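Local coordinates for cytoplasmic protein (Cryptococcus neoformans var. grubii serotype A, PDB 7LPO) that probably hydrolyses the beta-glucosidic bond of steryl glucosides, acting as a sterylglucosidase of the glycoside hydrolase 5 family, at residues Y20-S24 and G445-S449; T210-F214 and C366-H370; A663-Y669 and Y710-Y716. One frame throughout, in Å; residues are numbered along the deposited sequence.

Contact 1. Residues Y20-S24 and G445-S449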
loop_
_atom_site.group_PDB
_atom_site.type_symbol
_atom_site.label_atom_id
_atom_site.label_comp_id
_atom_site.label_asym_id
_atom_site.label_seq_id
_atom_site.Cartn_x
_atom_site.Cartn_y
_atom_site.Cartn_z
ATOM N N TYR A 20 2.165 -25.248 -4.281
ATOM C CA TYR A 20 1.286 -24.670 -3.273
ATOM C C TYR A 20 2.101 -24.086 -2.127
ATOM O O TYR A 20 3.025 -24.723 -1.617
ATOM C CB TYR A 20 0.340 -25.761 -2.762
ATOM C CG TYR A 20 -0.838 -25.333 -1.921
ATOM C CD1 TYR A 20 -2.022 -24.938 -2.511
ATOM C CD2 TYR A 20 -0.786 -25.390 -0.540
ATOM C CE1 TYR A 20 -3.119 -24.575 -1.753
ATOM C CE2 TYR A 20 -1.874 -25.025 0.232
ATOM C CZ TYR A 20 -3.041 -24.623 -0.385
ATOM O OH TYR A 20 -4.133 -24.256 0.361
ATOM N N ILE A 21 1.749 -22.874 -1.715
ATOM C CA ILE A 21 2.341 -22.244 -0.541
ATOM C C ILE A 21 1.336 -22.324 0.595
ATOM O O ILE A 21 0.242 -21.761 0.508
ATOM C CB ILE A 21 2.738 -20.786 -0.810
ATOM C CG1 ILE A 21 3.941 -20.724 -1.747
ATOM C CG2 ILE A 21 3.044 -20.096 0.505
ATOM C CD1 ILE A 21 4.202 -19.339 -2.328
ATOM N N HIS A 22 1.698 -23.031 1.658
ATOM C CA HIS A 22 0.860 -23.068 2.847
ATOM C C HIS A 22 0.947 -21.744 3.600
ATOM O O HIS A 22 2.003 -21.107 3.653
ATOM C CB HIS A 22 1.280 -24.236 3.735
ATOM C CG HIS A 22 1.043 -25.570 3.097
ATOM N ND1 HIS A 22 -0.188 -26.190 3.102
ATOM C CD2 HIS A 22 1.866 -26.381 2.389
ATOM C CE1 HIS A 22 -0.106 -27.337 2.451
ATOM N NE2 HIS A 22 1.128 -27.472 2.002
ATOM N N SER A 23 -0.186 -21.323 4.155
ATOM C CA SER A 23 -0.330 -20.064 4.871
ATOM C C SER A 23 -1.197 -20.358 6.091
ATOM O O SER A 23 -2.234 -19.735 6.329
ATOM C CB SER A 23 -0.934 -18.986 3.972
ATOM O OG SER A 23 -0.718 -17.701 4.524
ATOM N N SER A 24 -0.753 -21.361 6.851
ATOM C CA SER A 24 -1.486 -21.989 7.936
ATOM C C SER A 24 -0.759 -21.892 9.271
ATOM O O SER A 24 -1.299 -22.344 10.288
ATOM C CB SER A 24 -1.703 -23.473 7.606
ATOM O OG SER A 24 -0.503 -24.023 7.072
ATOM N N GLY A 445 -7.916 -21.291 7.585
ATOM C CA GLY A 445 -6.519 -21.679 7.618
ATOM C C GLY A 445 -5.702 -21.244 6.429
ATOM O O GLY A 445 -4.681 -21.864 6.122
ATOM N N ARG A 446 -6.105 -20.176 5.753
ATOM C CA ARG A 446 -5.377 -19.754 4.560
ATOM C C ARG A 446 -5.433 -18.226 4.484
ATOM O O ARG A 446 -6.177 -17.640 3.690
ATOM C CB ARG A 446 -5.950 -20.400 3.301
ATOM C CG ARG A 446 -5.062 -20.247 2.093
ATOM C CD ARG A 446 -5.054 -21.507 1.230
ATOM N NE ARG A 446 -4.214 -21.291 0.055
ATOM C CZ ARG A 446 -2.887 -21.347 0.079
ATOM N NH1 ARG A 446 -2.269 -21.643 1.216
ATOM N NH2 ARG A 446 -2.187 -21.115 -1.023
ATOM N N ALA A 447 -4.598 -17.584 5.298
ATOM C CA ALA A 447 -4.627 -16.138 5.431
ATOM C C ALA A 447 -3.248 -15.632 5.830
ATOM O O ALA A 447 -2.374 -16.395 6.232
ATOM C CB ALA A 447 -5.681 -15.704 6.457
ATOM N N CYS A 448 -3.075 -14.317 5.719
ATOM C CA CYS A 448 -1.816 -13.647 6.016
ATOM C C CYS A 448 -2.151 -12.197 6.324
ATOM O O CYS A 448 -2.916 -11.570 5.593
ATOM C CB CYS A 448 -0.840 -13.745 4.830
ATOM S SG CYS A 448 0.707 -12.787 4.991
ATOM N N SER A 449 -1.599 -11.677 7.406
ATOM C CA SER A 449 -1.788 -10.282 7.770
ATOM C C SER A 449 -0.893 -9.424 6.886
ATOM O O SER A 449 0.275 -9.759 6.671
ATOM C CB SER A 449 -1.449 -10.085 9.250
ATOM O OG SER A 449 -1.731 -8.761 9.658
HETATM O O HOH W 1 -3.043 -22.537 4.091
#

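Contact 2. Residues T210-F214 and C366-H370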
loop_
_atom_site.group_PDB
_atom_site.type_symbol
_atom_site.label_atom_id
_atom_site.label_comp_id
_atom_site.label_asym_id
_atom_site.label_seq_id
_atom_site.Cartn_x
_atom_site.Cartn_y
_atom_site.Cartn_z
ATOM N N THR A 210 -17.577 12.189 3.497
ATOM C CA THR A 210 -18.910 11.746 3.117
ATOM C C THR A 210 -18.857 10.382 2.452
ATOM O O THR A 210 -19.571 9.456 2.855
ATOM C CB THR A 210 -19.556 12.768 2.179
ATOM O OG1 THR A 210 -19.683 14.014 2.864
ATOM C CG2 THR A 210 -20.933 12.295 1.722
ATOM N N ILE A 211 -17.996 10.241 1.443
ATOM C CA ILE A 211 -18.049 9.072 0.577
ATOM C C ILE A 211 -17.719 7.812 1.358
ATOM O O ILE A 211 -18.368 6.776 1.182
ATOM C CB ILE A 211 -17.108 9.259 -0.627
ATOM C CG1 ILE A 211 -17.670 10.323 -1.566
ATOM C CG2 ILE A 211 -16.937 7.944 -1.382
ATOM C CD1 ILE A 211 -16.658 10.856 -2.578
ATOM N N TRP A 212 -16.701 7.877 2.225
ATOM C CA TRP A 212 -16.330 6.706 3.008
ATOM C C TRP A 212 -17.401 6.349 4.031
ATOM O O TRP A 212 -17.590 5.167 4.330
ATOM C CB TRP A 212 -14.989 6.947 3.694
ATOM C CG TRP A 212 -13.822 6.840 2.783
ATOM C CD1 TRP A 212 -12.978 7.840 2.422
ATOM C CD2 TRP A 212 -13.368 5.661 2.100
ATOM N NE1 TRP A 212 -12.016 7.359 1.563
ATOM C CE2 TRP A 212 -12.236 6.025 1.347
ATOM C CE3 TRP A 212 -13.810 4.333 2.055
ATOM C CZ2 TRP A 212 -11.530 5.112 0.564
ATOM C CZ3 TRP A 212 -13.107 3.427 1.281
ATOM C CH2 TRP A 212 -11.979 3.822 0.542
ATOM N N THR A 213 -18.105 7.340 4.582
ATOM C CA THR A 213 -19.216 7.041 5.482
ATOM C C THR A 213 -20.337 6.326 4.730
ATOM O O THR A 213 -20.944 5.380 5.252
ATOM C CB THR A 213 -19.725 8.334 6.125
ATOM O OG1 THR A 213 -18.670 8.984 6.841
ATOM C CG2 THR A 213 -20.855 8.067 7.101
ATOM N N PHE A 214 -20.618 6.769 3.498
ATOM C CA PHE A 214 -21.536 6.052 2.619
ATOM C C PHE A 214 -21.070 4.613 2.411
ATOM O O PHE A 214 -21.814 3.659 2.657
ATOM C CB PHE A 214 -21.640 6.777 1.263
ATOM C CG PHE A 214 -22.466 8.046 1.273
ATOM C CD1 PHE A 214 -23.234 8.411 2.362
ATOM C CD2 PHE A 214 -22.486 8.868 0.152
ATOM C CE1 PHE A 214 -24.016 9.573 2.331
ATOM C CE2 PHE A 214 -23.256 10.037 0.123
ATOM C CZ PHE A 214 -24.017 10.387 1.210
ATOM N N CYS A 366 -26.831 19.898 1.776
ATOM C CA CYS A 366 -25.993 18.998 2.557
ATOM C C CYS A 366 -26.777 17.770 2.993
ATOM O O CYS A 366 -27.841 17.884 3.614
ATOM C CB CYS A 366 -25.434 19.714 3.787
ATOM S SG CYS A 366 -24.379 18.679 4.818
ATOM N N ILE A 367 -26.232 16.589 2.684
ATOM C CA ILE A 367 -26.900 15.346 3.045
ATOM C C ILE A 367 -26.853 15.102 4.549
ATOM O O ILE A 367 -27.730 14.413 5.088
ATOM C CB ILE A 367 -26.282 14.178 2.251
ATOM C CG1 ILE A 367 -27.190 12.946 2.302
ATOM C CG2 ILE A 367 -24.886 13.832 2.759
ATOM C CD1 ILE A 367 -28.581 13.183 1.686
ATOM N N TRP A 368 -25.877 15.684 5.255
ATOM C CA TRP A 368 -25.794 15.489 6.702
ATOM C C TRP A 368 -26.766 16.395 7.438
ATOM O O TRP A 368 -27.393 15.972 8.416
ATOM C CB TRP A 368 -24.359 15.715 7.165
ATOM C CG TRP A 368 -23.438 14.797 6.436
ATOM C CD1 TRP A 368 -22.387 15.144 5.642
ATOM C CD2 TRP A 368 -23.512 13.364 6.402
ATOM N NE1 TRP A 368 -21.803 14.016 5.112
ATOM C CE2 TRP A 368 -22.469 12.912 5.577
ATOM C CE3 TRP A 368 -24.359 12.424 6.996
ATOM C CZ2 TRP A 368 -22.241 11.563 5.340
ATOM C CZ3 TRP A 368 -24.139 11.092 6.757
ATOM C CH2 TRP A 368 -23.089 10.669 5.937
ATOM N N ALA A 369 -26.932 17.628 6.956
ATOM C CA ALA A 369 -28.029 18.461 7.432
ATOM C C ALA A 369 -29.366 17.778 7.182
ATOM O O ALA A 369 -30.271 17.830 8.023
ATOM C CB ALA A 369 -27.994 19.825 6.740
ATOM N N HIS A 370 -29.502 17.127 6.028
ATOM C CA HIS A 370 -30.746 16.461 5.679
ATOM C C HIS A 370 -31.050 15.297 6.605
ATOM O O HIS A 370 -32.207 14.887 6.699
ATOM C CB HIS A 370 -30.682 15.975 4.234
ATOM C CG HIS A 370 -31.992 15.490 3.710
ATOM N ND1 HIS A 370 -33.129 16.265 3.729
ATOM C CD2 HIS A 370 -32.347 14.308 3.156
ATOM C CE1 HIS A 370 -34.129 15.584 3.201
ATOM N NE2 HIS A 370 -33.683 14.391 2.855
#

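Contact 3. Residues A663-Y669 and Y710-Y716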
loop_
_atom_site.group_PDB
_atom_site.type_symbol
_atom_site.label_atom_id
_atom_site.label_comp_id
_atom_site.label_asym_id
_atom_site.label_seq_id
_atom_site.Cartn_x
_atom_site.Cartn_y
_atom_site.Cartn_z
ATOM N N ALA A 663 22.229 -0.382 -2.844
ATOM C CA ALA A 663 22.910 -1.094 -1.768
ATOM C C ALA A 663 21.979 -1.363 -0.590
ATOM O O ALA A 663 22.177 -2.335 0.148
ATOM C CB ALA A 663 24.128 -0.306 -1.304
ATOM N N ALA A 664 20.956 -0.533 -0.398
ATOM C CA ALA A 664 20.083 -0.693 0.757
ATOM C C ALA A 664 18.895 -1.605 0.489
ATOM O O ALA A 664 18.478 -2.338 1.393
ATOM C CB ALA A 664 19.582 0.672 1.236
ATOM N N PHE A 665 18.332 -1.598 -0.725
ATOM C CA PHE A 665 17.152 -2.421 -0.964
ATOM C C PHE A 665 17.464 -3.779 -1.579
ATOM O O PHE A 665 16.607 -4.664 -1.523
ATOM C CB PHE A 665 16.108 -1.675 -1.819
ATOM C CG PHE A 665 16.520 -1.350 -3.235
ATOM C CD1 PHE A 665 16.611 -2.335 -4.204
ATOM C CD2 PHE A 665 16.721 -0.033 -3.613
ATOM C CE1 PHE A 665 16.941 -2.015 -5.513
ATOM C CE2 PHE A 665 17.039 0.298 -4.923
ATOM C CZ PHE A 665 17.149 -0.694 -5.876
ATOM N N CYS A 666 18.658 -3.984 -2.123
ATOM C CA CYS A 666 19.075 -5.284 -2.645
ATOM C C CYS A 666 19.980 -5.930 -1.602
ATOM O O CYS A 666 21.113 -5.480 -1.395
ATOM C CB CYS A 666 19.795 -5.133 -3.984
ATOM S SG CYS A 666 20.261 -6.711 -4.727
ATOM N N ARG A 667 19.479 -6.979 -0.949
ATOM C CA ARG A 667 20.071 -7.485 0.283
ATOM C C ARG A 667 20.050 -9.005 0.315
ATOM O O ARG A 667 19.165 -9.629 -0.279
ATOM C CB ARG A 667 19.318 -6.984 1.527
ATOM C CG ARG A 667 18.867 -5.528 1.483
ATOM C CD ARG A 667 17.682 -5.296 2.425
ATOM N NE ARG A 667 18.028 -5.507 3.827
ATOM C CZ ARG A 667 18.721 -4.644 4.574
ATOM N NH1 ARG A 667 19.155 -3.494 4.062
ATOM N NH2 ARG A 667 18.983 -4.932 5.843
ATOM N N PRO A 668 21.005 -9.624 1.011
ATOM C CA PRO A 668 20.938 -11.078 1.215
ATOM C C PRO A 668 19.797 -11.451 2.147
ATOM O O PRO A 668 19.501 -10.742 3.112
ATOM C CB PRO A 668 22.293 -11.409 1.848
ATOM C CG PRO A 668 22.654 -10.131 2.589
ATOM C CD PRO A 668 22.166 -9.019 1.697
ATOM N N TYR A 669 19.159 -12.580 1.860
ATOM C CA TYR A 669 18.100 -13.086 2.721
ATOM C C TYR A 669 17.814 -14.535 2.346
ATOM O O TYR A 669 18.117 -14.961 1.225
ATOM C CB TYR A 669 16.824 -12.237 2.605
ATOM C CG TYR A 669 16.021 -12.458 1.359
ATOM C CD1 TYR A 669 16.392 -11.875 0.159
ATOM C CD2 TYR A 669 14.867 -13.230 1.388
ATOM C CE1 TYR A 669 15.645 -12.074 -0.992
ATOM C CE2 TYR A 669 14.108 -13.426 0.258
ATOM C CZ TYR A 669 14.502 -12.849 -0.932
ATOM O OH TYR A 669 13.749 -13.051 -2.057
ATOM N N TYR A 710 19.669 -16.032 -0.952
ATOM C CA TYR A 710 20.052 -15.127 -2.028
ATOM C C TYR A 710 21.235 -14.278 -1.577
ATOM O O TYR A 710 21.176 -13.639 -0.523
ATOM C CB TYR A 710 18.870 -14.233 -2.415
ATOM C CG TYR A 710 19.221 -13.067 -3.315
ATOM C CD1 TYR A 710 19.491 -13.260 -4.664
ATOM C CD2 TYR A 710 19.256 -11.772 -2.821
ATOM C CE1 TYR A 710 19.805 -12.190 -5.489
ATOM C CE2 TYR A 710 19.575 -10.711 -3.626
ATOM C CZ TYR A 710 19.844 -10.918 -4.965
ATOM O OH TYR A 710 20.143 -9.853 -5.780
ATOM N N LEU A 711 22.302 -14.270 -2.372
ATOM C CA LEU A 711 23.463 -13.420 -2.099
ATOM C C LEU A 711 23.684 -12.464 -3.263
ATOM O O LEU A 711 24.124 -12.896 -4.346
ATOM C CB LEU A 711 24.710 -14.266 -1.861
ATOM C CG LEU A 711 24.682 -15.219 -0.664
ATOM C CD1 LEU A 711 25.925 -16.099 -0.705
ATOM C CD2 LEU A 711 24.597 -14.482 0.652
ATOM N N PRO A 712 23.414 -11.170 -3.102
ATOM C CA PRO A 712 23.406 -10.273 -4.269
ATOM C C PRO A 712 24.807 -9.935 -4.772
ATOM O O PRO A 712 25.707 -9.599 -3.996
ATOM C CB PRO A 712 22.678 -9.023 -3.757
ATOM C CG PRO A 712 22.919 -9.029 -2.269
ATOM C CD PRO A 712 23.016 -10.490 -1.859
ATOM N N PHE A 713 24.968 -10.007 -6.096
ATOM C CA PHE A 713 26.149 -9.450 -6.744
ATOM C C PHE A 713 26.390 -8.011 -6.316
ATOM O O PHE A 713 27.538 -7.557 -6.268
ATOM C CB PHE A 713 25.990 -9.476 -8.273
ATOM C CG PHE A 713 26.049 -10.842 -8.884
ATOM C CD1 PHE A 713 26.917 -11.805 -8.403
ATOM C CD2 PHE A 713 25.243 -11.152 -9.960
ATOM C CE1 PHE A 713 26.974 -13.059 -8.981
ATOM C CE2 PHE A 713 25.286 -12.395 -10.540
ATOM C CZ PHE A 713 26.156 -13.355 -10.048
ATOM N N VAL A 714 25.312 -7.270 -6.052
ATOM C CA VAL A 714 25.412 -5.869 -5.651
ATOM C C VAL A 714 26.375 -5.696 -4.485
ATOM O O VAL A 714 27.091 -4.691 -4.402
ATOM C CB VAL A 714 24.009 -5.328 -5.308
ATOM C CG1 VAL A 714 24.103 -4.148 -4.384
ATOM C CG2 VAL A 714 23.255 -4.976 -6.565
ATOM N N HIS A 715 26.397 -6.658 -3.556
ATOM C CA HIS A 715 27.257 -6.577 -2.384
ATOM C C HIS A 715 28.432 -7.542 -2.400
ATOM O O HIS A 715 29.427 -7.287 -1.710
ATOM C CB HIS A 715 26.455 -6.859 -1.103
ATOM C CG HIS A 715 25.448 -5.807 -0.777
ATOM N ND1 HIS A 715 25.796 -4.590 -0.233
ATOM C CD2 HIS A 715 24.106 -5.778 -0.941
ATOM C CE1 HIS A 715 24.709 -3.861 -0.062
ATOM N NE2 HIS A 715 23.670 -4.558 -0.488
ATOM N N TYR A 716 28.335 -8.650 -3.126
ATOM C CA TYR A 716 29.257 -9.763 -2.956
ATOM C C TYR A 716 29.981 -10.159 -4.239
ATOM O O TYR A 716 30.756 -11.121 -4.226
ATOM C CB TYR A 716 28.499 -10.971 -2.391
ATOM C CG TYR A 716 27.922 -10.747 -1.002
ATOM C CD1 TYR A 716 28.752 -10.583 0.098
ATOM C CD2 TYR A 716 26.554 -10.703 -0.794
ATOM C CE1 TYR A 716 28.234 -10.379 1.366
ATOM C CE2 TYR A 716 26.024 -10.511 0.476
ATOM C CZ TYR A 716 26.870 -10.344 1.551
ATOM O OH TYR A 716 26.354 -10.146 2.809
#

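Contact 1. Residues Y20-S24 and G445-S449
Arg446 meets Tyr20 and the carbonyl of Ile21 together, an example of a guanidinium whose face and end are both put to use. From CB the chain runs to CG, which lies anti to the backbone nitrogen (chi1 -167°), and bends at the next bond. Arg446 CD is the first atom to arrive, 3.0 Å from Tyr20 OH. NE lies close to that same hydroxyl, but at an angle too poor for a hydrogen bond; NE bonds instead to the Glu422 carbonyl, while the phenol reaches the Glu422 carboxylate. Arg446 CZ sits 3.3 Å from Tyr20 CZ, and the whole guanidinium is laid flat on the phenol ring, centres 4.0 Å apart and planes inclined by 20°. The tip then grips a single oxygen end-on: Ile21 O takes Arg446 NH1 at 2.6 Å and Arg446 NH2 at 2.9 Å, both bonds lying in the guanidinium plane. NH1 also donates to a water that accepts from Ser23 N and donates to Gly445 O, tying the two backbones together. Stack, fork and water thus fix the rotation of the group. Farther along, Ser23 OG donates to Ala447 O at 2.7 Å, coming from above the carbonyl plane, while Ala447 N returns only a weak bond to Ser23 O. The segment 20-24 leads into strand 28-29, whose Phe28 touches Ile21, Ser23 and Cys448, and strand 447-449 runs parallel to strand 424-427 in the TIM barrel, with helix 490-512 covering Ser449.

Contact 2. Residues T210-F214 and C366-H370
Trp368 reaches across to helix 206-221 and fits its indole against Thr210, Thr213 and Phe214, which illustrates how one large side chain can carry most of one side of a contact. Trp368 NE1 donates to Thr210 OG1 over 3.1 Å, nearly straight at 168° and close to the ring plane. At the far corner of the indole, Trp368 CH2 packs 3.6 Å from Thr213 CG2 and 3.9 Å from Phe214 CE1. The two aromatic rings meet obliquely, with planes at 42°. Ile367 CG2 adds a second apolar touch, 3.9 Å from Phe214 CZ, and also lies over a face of its neighbour's indole, while Phe387 meets that indole edge-to-face. Packing is looser beyond this patch: Ala369 and His370 are partly exposed and do not touch segment 210-214, which the short helix 367-370 meets through Ile367 and Trp368. Cys366 N-caps that helix, its SG accepting from Ala369 N. Thr210 OG1 stands beside its own backbone nitrogen (chi1 -62°), from where it also bonds to Leu206 O; because it accepts from the indole, its proton is left for that carbonyl, and the buried hydroxyl is satisfied in both roles.

Contact 3. Residues A663-Y669 and Y710-Y716
His715 points a single ring nitrogen, NE2, at two backbone carbonyls, those of Ala663 and Cys666, so that one N-H is shared between them. The distances are short, 2.8 Å from His715 NE2 to Ala663 O and 2.9 Å to Cys666 O, yet both bonds are weak, with angles at the hydrogen near 120°, as expected when one N-H aims between two acceptors. Both oxygens lie at the ring edge, near its plane, and two carbonyl acceptors so close imply that NE2 carries a proton. Ala663 lies within the short helix 662-665 and Cys666 is the first residue after it, so the imidazole bridges the helix and the residue that follows it. Phe682 also meets the imidazole edge-to-face.

Beyond Cys666 the chain straightens into strand 669-673, which pairs with strand 707-710 in what is probably the beta-sandwich domain that follows the barrel in this family. Tyr669 and Tyr710 form an antiparallel hydrogen-bonded pair there, Tyr710 N donating to Tyr669 O at 2.9 Å and Tyr669 N returning a longer bond to Tyr710 O. Their side chains share a face of the sheet, and their hydroxyls reach the carbonyls of Gly95 and Ala93. Between fork and strand pair lies a largely apolar seam. Cys666 SG, swung anti to its backbone nitrogen (chi1 -177°), comes to the edge of the Tyr710 ring, 3.3 Å from Tyr710 OH, and rests 3.5 Å from Pro712 CB with Val714 CG2 slightly farther off. Pro668 CB packs 3.9 Å from Pro712 CD, the two rings running obliquely, and Pro668 CG meets the edge of the Tyr716 ring, whose hydroxyl is bonded to Thr687 O. Pro668 CA also makes a CH...O contact with Tyr710 O at 3.1 Å.

The three contacts are separate sites that join parts of the chain separated in sequence, widely in contacts 1 and 2. Contact 1 closes a loop of 420 residues, and contact 2 is nested within it; contact 3 opens only afterwards. Contact 1 lies where strand 447-449 begins, consistent with the end of a TIM barrel opposite the one that normally carries the active site. Contact 2 sits in the long connections between strands 137-143, 263-267 and 424-427, its centre about 38 Å from that of contact 1. Contact 3 probably belongs to the C-terminal domain, about 27 Å from contact 1 and about 50 Å from contact 2, centre to centre, with contacts 2 and 3 on opposite sides of the chain's centre.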